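PDB 1TU9: globin domain-containing protein, which binds heme b within a globin fold and probably binds or carries oxygen, though its physiological role is not established. Local coordinates for residues A42-M46 against T47-H51; L84-R87 against P88-D92; R107-A111 against E112-A116. All blocks are in the same frame, centred on the assembly; numbering follows the deposited sequence. Where two conformers were deposited one is given.

Contact 1: residues A42-M46 against T47-H51; sequences ATTDM and TAQKH. With HEM (protoporphyrin IX containing Fe), chain B; PPI (propanoic acid), chain C; EDO (1,2-ethanediol), chain E.
Asp-45 and Ala-48 meet where the loop 42-46 runs into helix 46-64, with Asp-45 as N-cap. Its OD1 accepts an almost straight bond (173°) from Ala-48 N at 3.1 Å, the N-H arriving from above the carboxylate plane, and a weak one from Thr-47 N. With CG anti to the backbone N (chi1 174°), the carboxylate folds over the first turn and brings CG to 3.7 Å from Ala-48 CB. The tight side lies toward the heme. Gln-49 N binds Asp-45 O, and the Gln-49 chain, bent at chi2, sends its amide between Thr-44 and the ligands: Thr-44 CG2 sits 3.6 Å from Gln-49 OE1, while Gln-49 NE2 gives a straight bond (170°) to propanoic acid O2 at 2.6 Å and a weak one to the iron-ligating O1. Water 1 donates to both Asp-45 O and Gln-49 OE1; with NE2 engaged by the acid, this would hold the amide's rotation. Tyr-27 OH also holds the acid. The outer side is looser. There water 2 donates to Asp-45 OD1, and Lys-50, whose CG and CD pass Met-46 O, takes its NZ to Asp-24 in a salt bridge and to an ethanediol. Gln-49 thus grips mainly O2 and only weakly the iron-bound O1, consistent with a distal amide donor that can hold a polar ligand on the iron.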
# COMPACT_ATOMS: atom_id res chain seq x y z
N ALA A 42 -6.48 -10.53 12.27
CA ALA A 42 -6.39 -11.16 13.58
C ALA A 42 -5.64 -12.49 13.58
O ALA A 42 -5.05 -12.87 14.59
CB ALA A 42 -7.77 -11.34 14.17
N THR A 43 -5.69 -13.23 12.47
CA THR A 43 -4.94 -14.48 12.34
C THR A 43 -4.08 -14.44 11.09
O THR A 43 -4.10 -15.35 10.28
CB THR A 43 -5.86 -15.73 12.34
OG1 THR A 43 -6.82 -15.66 11.28
CG2 THR A 43 -6.68 -15.82 13.61
N THR A 44 -3.30 -13.37 10.98
CA THR A 44 -2.26 -13.20 9.97
C THR A 44 -0.88 -13.25 10.62
O THR A 44 -0.67 -12.67 11.69
CB THR A 44 -2.48 -11.85 9.27
OG1 THR A 44 -3.72 -11.88 8.55
CG2 THR A 44 -1.39 -11.55 8.21
N ASP A 45 0.06 -13.93 9.98
CA ASP A 45 1.46 -13.88 10.39
C ASP A 45 1.98 -12.53 9.90
O ASP A 45 2.23 -12.35 8.71
CB ASP A 45 2.20 -15.05 9.75
CG ASP A 45 3.69 -15.02 9.98
OD1 ASP A 45 4.21 -13.96 10.42
OD2 ASP A 45 4.37 -16.03 9.72
N MET A 46 2.11 -11.58 10.82
CA MET A 46 2.45 -10.21 10.44
C MET A 46 3.88 -10.07 9.96
O MET A 46 4.17 -9.16 9.20
CB MET A 46 2.17 -9.25 11.59
CG MET A 46 0.73 -9.25 12.05
SD MET A 46 -0.51 -8.92 10.75
CE MET A 46 -0.13 -7.25 10.31
N THR A 47 4.77 -10.96 10.39
CA THR A 47 6.14 -10.94 9.89
C THR A 47 6.16 -11.29 8.42
O THR A 47 6.75 -10.57 7.60
CB THR A 47 7.00 -11.91 10.74
OG1 THR A 47 7.04 -11.43 12.09
CG2 THR A 47 8.46 -11.93 10.28
N ALA A 48 5.46 -12.36 8.06
CA ALA A 48 5.33 -12.74 6.66
C ALA A 48 4.60 -11.67 5.87
O ALA A 48 4.95 -11.38 4.74
CB ALA A 48 4.61 -14.08 6.56
N GLN A 49 3.57 -11.07 6.47
CA GLN A 49 2.77 -10.08 5.76
C GLN A 49 3.59 -8.86 5.37
O GLN A 49 3.37 -8.29 4.31
CB GLN A 49 1.59 -9.65 6.61
CG GLN A 49 0.53 -8.89 5.83
CD GLN A 49 -0.21 -9.77 4.84
OE1 GLN A 49 -0.10 -11.00 4.88
NE2 GLN A 49 -0.98 -9.14 3.96
N LYS A 50 4.55 -8.46 6.21
CA LYS A 50 5.41 -7.33 5.88
C LYS A 50 6.23 -7.59 4.61
O LYS A 50 6.43 -6.69 3.79
CB LYS A 50 6.28 -6.98 7.08
CG LYS A 50 5.42 -6.37 8.22
CD LYS A 50 6.07 -6.36 9.58
CE LYS A 50 5.06 -5.94 10.65
NZ LYS A 50 5.58 -6.02 12.05
N HIS A 51 6.68 -8.82 4.43
CA HIS A 51 7.38 -9.18 3.20
C HIS A 51 6.44 -9.12 2.00
O HIS A 51 6.80 -8.60 0.94
CB HIS A 51 8.01 -10.55 3.34
CG HIS A 51 9.13 -10.59 4.33
ND1 HIS A 51 10.40 -10.14 4.04
CD2 HIS A 51 9.17 -11.00 5.62
CE1 HIS A 51 11.17 -10.28 5.10
NE2 HIS A 51 10.45 -10.80 6.07
CHA HEM B . -3.22 -10.19 1.63
CHB HEM B . -1.26 -6.40 -0.87
CHC HEM B . -4.81 -3.65 0.68
CHD HEM B . -6.20 -7.03 3.82
C1A HEM B . -2.45 -9.41 0.76
C2A HEM B . -1.36 -9.88 -0.09
C3A HEM B . -0.82 -8.86 -0.75
C4A HEM B . -1.53 -7.66 -0.38
CMA HEM B . 0.35 -8.95 -1.76
CAA HEM B . -0.93 -11.35 -0.20
CBA HEM B . -1.35 -11.89 -1.57
CGA HEM B . -2.77 -11.52 -1.96
O1A HEM B . -3.72 -12.01 -1.31
O2A HEM B . -2.97 -10.74 -2.92
C1B HEM B . -2.06 -5.30 -0.71
C2B HEM B . -1.91 -3.98 -1.30
C3B HEM B . -2.91 -3.21 -0.87
C4B HEM B . -3.70 -4.06 0.02
CMB HEM B . -0.77 -3.55 -2.25
CAB HEM B . -3.18 -1.72 -1.20
CBB HEM B . -3.02 -1.21 -2.43
C1C HEM B . -5.42 -4.31 1.71
C2C HEM B . -6.37 -3.69 2.58
C3C HEM B . -6.74 -4.60 3.48
C4C HEM B . -6.06 -5.83 3.18
CMC HEM B . -6.82 -2.24 2.45
CAC HEM B . -7.77 -4.34 4.59
CBC HEM B . -7.70 -4.94 5.77
C1D HEM B . -5.57 -8.20 3.52
C2D HEM B . -5.79 -9.42 4.24
C3D HEM B . -4.87 -10.42 3.59
C4D HEM B . -4.17 -9.71 2.54
CMD HEM B . -6.74 -9.64 5.41
CAD HEM B . -4.74 -11.88 4.07
CBD HEM B . -3.90 -11.90 5.36
CGD HEM B . -3.83 -13.30 5.94
O1D HEM B . -4.87 -13.80 6.44
O2D HEM B . -2.74 -13.93 5.91
NA HEM B . -2.50 -8.05 0.54
NB HEM B . -3.17 -5.32 0.09
NC HEM B . -5.24 -5.63 2.09
ND HEM B . -4.63 -8.40 2.54
FE HEM B . -3.90 -6.98 1.28
C1 PPI C . -2.08 -6.16 3.29
C2 PPI C . -2.35 -4.71 3.09
C3 PPI C . -1.54 -4.00 4.09
O1 PPI C . -2.63 -7.00 2.65
O2 PPI C . -1.23 -6.55 4.25
C1 EDO E . 2.49 -4.26 13.80
O1 EDO E . 3.68 -3.88 13.13
C2 EDO E . 2.06 -5.63 13.33
O2 EDO E . 3.07 -6.57 13.63
O HOH W 1 1.16 -13.19 6.14
O HOH W 2 5.69 -14.53 12.73

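Contact 2: residues L84-R87 against P88-D92; sequences LDIR and PELYD. With HEM (protoporphyrin IX containing Fe), chain B.
Ile-86 CG2 lies 3.8 Å from Tyr-91 CE1, meeting the ring obliquely, and the two side chains share the heme as their next neighbour. The same methyl, anti to the backbone N (chi1 to CG1 -55°), is thereby turned to the heme as well, within 3.6 Å of heme C3C, while Ile-86 CD1 reaches the meso carbon CHD. Tyr-91 packs against the neighbouring outer part of the porphyrin's proximal face: its CE2 is 3.5 Å from heme CHC, the heme methyl CMC sits over one face of the ring, offset toward its rim, and CAB of a vinyl group lies in plane at the edge. Leu-84 completes this row, putting CD1 3.5 Å from heme C4D. One shell out, water 3 lies 2.8 Å from Ile-86 O and 2.7 Å from Tyr-91 OH, linking the two. This is the proximal side of a globin heme pocket, where the loop after helix 70-78 turns into helix 90-105; His-79, the axial ligand of the iron, touches Leu-84, Ile-86 and Tyr-91, and its backbone is hydrogen-bonded to that of Ile-86. The chain reaches Tyr-91 through a type I beta turn from Arg-87 to Leu-90, closed by Leu-90 N to Arg-87 O at 3.0 Å, the donor standing 41° out of the carbonyl plane. Pro-88 occupies the second position of the turn, and its CA lies at the ring edge. Farther out, Ile-125, Ile-128 and Lys-129 of helix 111-130 pack on Tyr-91, and Gln-36 and Ile-37 of helix 35-40 touch Leu-90.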
# COMPACT_ATOMS: atom_id res chain seq x y z
N LEU A 84 -10.96 -12.13 -0.21
CA LEU A 84 -10.64 -11.58 1.11
C LEU A 84 -11.72 -10.64 1.63
O LEU A 84 -11.89 -10.47 2.84
CB LEU A 84 -9.29 -10.86 1.09
CG LEU A 84 -8.05 -11.76 1.00
CD1 LEU A 84 -6.82 -10.97 0.67
CD2 LEU A 84 -7.85 -12.53 2.31
N ASP A 85 -12.44 -10.01 0.71
CA ASP A 85 -13.57 -9.12 1.00
C ASP A 85 -13.11 -7.85 1.72
O ASP A 85 -13.43 -7.61 2.88
CB ASP A 85 -14.69 -9.86 1.76
CG ASP A 85 -15.96 -9.06 1.86
OD1 ASP A 85 -16.06 -7.99 1.23
OD2 ASP A 85 -16.92 -9.45 2.55
N ILE A 86 -12.40 -7.02 0.96
CA ILE A 86 -11.84 -5.77 1.47
C ILE A 86 -12.64 -4.62 0.86
O ILE A 86 -12.51 -4.32 -0.32
CB ILE A 86 -10.35 -5.64 1.10
CG1 ILE A 86 -9.56 -6.87 1.59
CG2 ILE A 86 -9.78 -4.33 1.64
CD1 ILE A 86 -9.74 -7.23 3.05
N ARG A 87 -13.47 -3.98 1.68
CA ARG A 87 -14.33 -2.90 1.20
C ARG A 87 -13.50 -1.72 0.71
O ARG A 87 -12.45 -1.41 1.30
CB ARG A 87 -15.29 -2.45 2.31
CG ARG A 87 -16.38 -3.46 2.56
CD ARG A 87 -17.23 -3.20 3.78
NE ARG A 87 -17.92 -4.42 4.19
CZ ARG A 87 -18.60 -4.57 5.33
NH1 ARG A 87 -18.69 -3.57 6.20
NH2 ARG A 87 -19.18 -5.73 5.60
N PRO A 88 -13.93 -1.08 -0.38
CA PRO A 88 -13.16 0.03 -0.95
C PRO A 88 -12.76 1.12 0.05
O PRO A 88 -11.67 1.66 -0.08
CB PRO A 88 -14.11 0.58 -2.03
CG PRO A 88 -14.82 -0.65 -2.48
CD PRO A 88 -15.10 -1.42 -1.21
N GLU A 89 -13.58 1.41 1.05
CA GLU A 89 -13.26 2.45 2.02
C GLU A 89 -11.96 2.17 2.79
O GLU A 89 -11.28 3.09 3.24
CB GLU A 89 -14.41 2.64 3.03
CG GLU A 89 -15.59 3.45 2.52
CD GLU A 89 -16.69 3.60 3.57
OE1 GLU A 89 -16.36 3.83 4.76
OE2 GLU A 89 -17.89 3.51 3.21
N LEU A 90 -11.59 0.91 2.93
CA LEU A 90 -10.42 0.55 3.72
C LEU A 90 -9.11 0.97 3.06
O LEU A 90 -8.11 1.13 3.74
CB LEU A 90 -10.43 -0.94 4.06
CG LEU A 90 -11.66 -1.39 4.86
CD1 LEU A 90 -11.54 -2.86 5.21
CD2 LEU A 90 -11.86 -0.55 6.14
N TYR A 91 -9.11 1.16 1.75
CA TYR A 91 -7.89 1.58 1.05
C TYR A 91 -7.47 3.00 1.42
O TYR A 91 -6.29 3.33 1.37
CB TYR A 91 -8.02 1.43 -0.47
CG TYR A 91 -8.14 -0.01 -0.86
CD1 TYR A 91 -9.37 -0.62 -0.93
CD2 TYR A 91 -7.02 -0.78 -1.10
CE1 TYR A 91 -9.49 -1.95 -1.25
CE2 TYR A 91 -7.11 -2.11 -1.42
CZ TYR A 91 -8.36 -2.70 -1.48
OH TYR A 91 -8.47 -4.04 -1.79
N ASP A 92 -8.42 3.85 1.80
CA ASP A 92 -8.07 5.19 2.23
C ASP A 92 -7.27 5.11 3.53
O ASP A 92 -6.34 5.88 3.75
CB ASP A 92 -9.32 6.05 2.42
CG ASP A 92 -10.21 6.10 1.18
OD1 ASP A 92 -9.73 5.80 0.06
OD2 ASP A 92 -11.40 6.43 1.23
CHA HEM B . -3.22 -10.19 1.63
CHB HEM B . -1.26 -6.40 -0.87
CHC HEM B . -4.81 -3.65 0.68
CHD HEM B . -6.20 -7.03 3.82
C1A HEM B . -2.45 -9.41 0.76
C2A HEM B . -1.36 -9.88 -0.09
C3A HEM B . -0.82 -8.86 -0.75
C4A HEM B . -1.53 -7.66 -0.38
CMA HEM B . 0.35 -8.95 -1.76
CAA HEM B . -0.93 -11.35 -0.20
CBA HEM B . -1.35 -11.89 -1.57
CGA HEM B . -2.77 -11.52 -1.96
O1A HEM B . -3.72 -12.01 -1.31
O2A HEM B . -2.97 -10.74 -2.92
C1B HEM B . -2.06 -5.30 -0.71
C2B HEM B . -1.91 -3.98 -1.30
C3B HEM B . -2.91 -3.21 -0.87
C4B HEM B . -3.70 -4.06 0.02
CMB HEM B . -0.77 -3.55 -2.25
CAB HEM B . -3.18 -1.72 -1.20
CBB HEM B . -3.02 -1.21 -2.43
C1C HEM B . -5.42 -4.31 1.71
C2C HEM B . -6.37 -3.69 2.58
C3C HEM B . -6.74 -4.60 3.48
C4C HEM B . -6.06 -5.83 3.18
CMC HEM B . -6.82 -2.24 2.45
CAC HEM B . -7.77 -4.34 4.59
CBC HEM B . -7.70 -4.94 5.77
C1D HEM B . -5.57 -8.20 3.52
C2D HEM B . -5.79 -9.42 4.24
C3D HEM B . -4.87 -10.42 3.59
C4D HEM B . -4.17 -9.71 2.54
CMD HEM B . -6.74 -9.64 5.41
CAD HEM B . -4.74 -11.88 4.07
CBD HEM B . -3.90 -11.90 5.36
CGD HEM B . -3.83 -13.30 5.94
O1D HEM B . -4.87 -13.80 6.44
O2D HEM B . -2.74 -13.93 5.91
NA HEM B . -2.50 -8.05 0.54
NB HEM B . -3.17 -5.32 0.09
NC HEM B . -5.24 -5.63 2.09
ND HEM B . -4.63 -8.40 2.54
FE HEM B . -3.90 -6.98 1.28
O HOH W 3 -10.97 -4.49 -2.62

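Contact 3: residues R107-A111 against E112-A116; sequences RDCDA and ETRDA
Asp-110 and Thr-113 cross at about a right angle, the carboxylate of one reaching over to the backbone and hydroxyl of the other. Asp-110 OD1 takes the Thr-113 N-H nearly along its own C-O axis, at 3.0 Å and 157°. Thr-113 OG1 stands 2.9 Å from the same oxygen, although its proton has another acceptor nearby and that bond is not settled. The carboxylate can turn back this way because CG of Asp-110 sits between the backbone N and the carbonyl carbon (chi1 60°). This makes Asp-110 the N-cap of helix 111-130, the last long helix of the globin fold, and its negative charge lies at the helix N-terminus, where the dipole would be expected to favour it. The main chain then enters the helical pattern directly, Arg-114 N binding Asp-110 O at 3.0 Å and Asp-115 N binding Ala-111 O. On another flank Arg-114 runs alongside Cys-109: the sulfur SG touches Arg-114 CG at 3.6 Å and lies at the edge of the guanidinium, near its plane. A bend at chi3 (-81°) folds that guanidinium back over the start of the helix, with Ala-111 CA over one face, toward its rim, 3.9 Å from Arg-114 NH2. Glu-112 adds its CB 3.5 Å from Asp-110 OD1, and its side chain continues outward and touches Arg-8 of helix 5-17. Nearby, Thr-113 packs on Ser-12 of that helix, while Cys-109 rests on Val-102 and Arg-114 on Leu-99, both of helix 90-105.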
# COMPACT_ATOMS: atom_id res chain seq x y z
N ARG A 107 13.76 10.55 5.38
CA ARG A 107 14.27 11.81 5.91
C ARG A 107 14.09 12.99 4.97
O ARG A 107 14.17 14.13 5.42
CB ARG A 107 15.77 11.67 6.25
CG ARG A 107 16.65 11.49 5.03
CD ARG A 107 18.13 11.39 5.36
NE ARG A 107 18.51 10.03 5.70
CZ ARG A 107 18.80 9.07 4.82
NH1 ARG A 107 18.77 9.30 3.51
NH2 ARG A 107 19.13 7.86 5.26
N ASP A 108 13.90 12.73 3.69
CA ASP A 108 13.71 13.78 2.68
C ASP A 108 12.25 14.01 2.31
O ASP A 108 11.96 14.77 1.39
CB ASP A 108 14.49 13.42 1.41
CG ASP A 108 15.97 13.33 1.63
OD1 ASP A 108 16.50 14.04 2.52
OD2 ASP A 108 16.67 12.57 0.95
N CYS A 109 11.33 13.36 3.02
CA CYS A 109 9.90 13.50 2.73
C CYS A 109 9.47 14.96 2.81
O CYS A 109 9.80 15.67 3.76
CB CYS A 109 9.07 12.68 3.72
SG CYS A 109 7.34 12.54 3.22
N ASP A 110 8.77 15.39 1.76
CA ASP A 110 8.19 16.73 1.70
C ASP A 110 6.85 16.64 0.98
O ASP A 110 6.38 15.55 0.67
CB ASP A 110 9.17 17.72 1.05
CG ASP A 110 9.57 17.36 -0.36
OD1 ASP A 110 8.90 16.56 -1.04
OD2 ASP A 110 10.59 17.87 -0.89
N ALA A 111 6.22 17.79 0.74
CA ALA A 111 4.91 17.79 0.10
C ALA A 111 4.94 17.11 -1.26
O ALA A 111 4.03 16.39 -1.59
CB ALA A 111 4.36 19.20 -0.02
N GLU A 112 5.97 17.36 -2.04
CA GLU A 112 6.09 16.73 -3.35
C GLU A 112 6.15 15.21 -3.23
O GLU A 112 5.52 14.50 -4.00
CB GLU A 112 7.32 17.26 -4.07
CG GLU A 112 7.17 18.70 -4.54
CD GLU A 112 6.42 18.85 -5.85
OE1 GLU A 112 6.19 20.01 -6.25
OE2 GLU A 112 6.04 17.84 -6.49
N THR A 113 6.90 14.70 -2.25
CA THR A 113 7.02 13.26 -2.05
C THR A 113 5.66 12.67 -1.70
O THR A 113 5.26 11.64 -2.23
CB THR A 113 7.97 12.97 -0.88
OG1 THR A 113 9.19 13.69 -1.05
CG2 THR A 113 8.36 11.51 -0.81
N ARG A 114 4.97 13.32 -0.77
CA ARG A 114 3.69 12.81 -0.30
C ARG A 114 2.67 12.78 -1.43
O ARG A 114 1.93 11.82 -1.60
CB ARG A 114 3.20 13.61 0.91
CG ARG A 114 4.04 13.26 2.12
CD ARG A 114 3.56 13.71 3.45
NE ARG A 114 3.93 15.08 3.66
CZ ARG A 114 3.10 16.10 3.55
NH1 ARG A 114 1.82 15.89 3.28
NH2 ARG A 114 3.56 17.33 3.75
N ASP A 115 2.62 13.82 -2.24
CA ASP A 115 1.68 13.86 -3.37
C ASP A 115 2.03 12.83 -4.44
O ASP A 115 1.15 12.27 -5.10
CB ASP A 115 1.62 15.25 -4.01
CG ASP A 115 0.53 16.10 -3.44
OD1 ASP A 115 0.52 17.31 -3.71
OD2 ASP A 115 -0.37 15.65 -2.70
N ALA A 116 3.31 12.57 -4.63
CA ALA A 116 3.71 11.54 -5.56
C ALA A 116 3.26 10.16 -5.07
O ALA A 116 2.76 9.36 -5.85
CB ALA A 116 5.22 11.57 -5.79

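How the contacts relate
The three contacts follow one another along the chain, each at a loop-to-helix junction: contact 1 opens helix 46-64, contact 2 leads into helix 90-105, and contact 3 starts helix 111-130. Contacts 1 and 2 both touch the heme, one on the distal and one on the proximal side, their centres about 18 Å apart and nearest atoms about 7 Å. Contact 3 lies across the chain's centre from both, about 28 Å from contact 1 and 25 Å from contact 2, centre to centre. Helix 90-105 spans the distance between contacts 2 and 3, so the same helix adjoins the heme pocket at its start and the remote capped turn beyond its end.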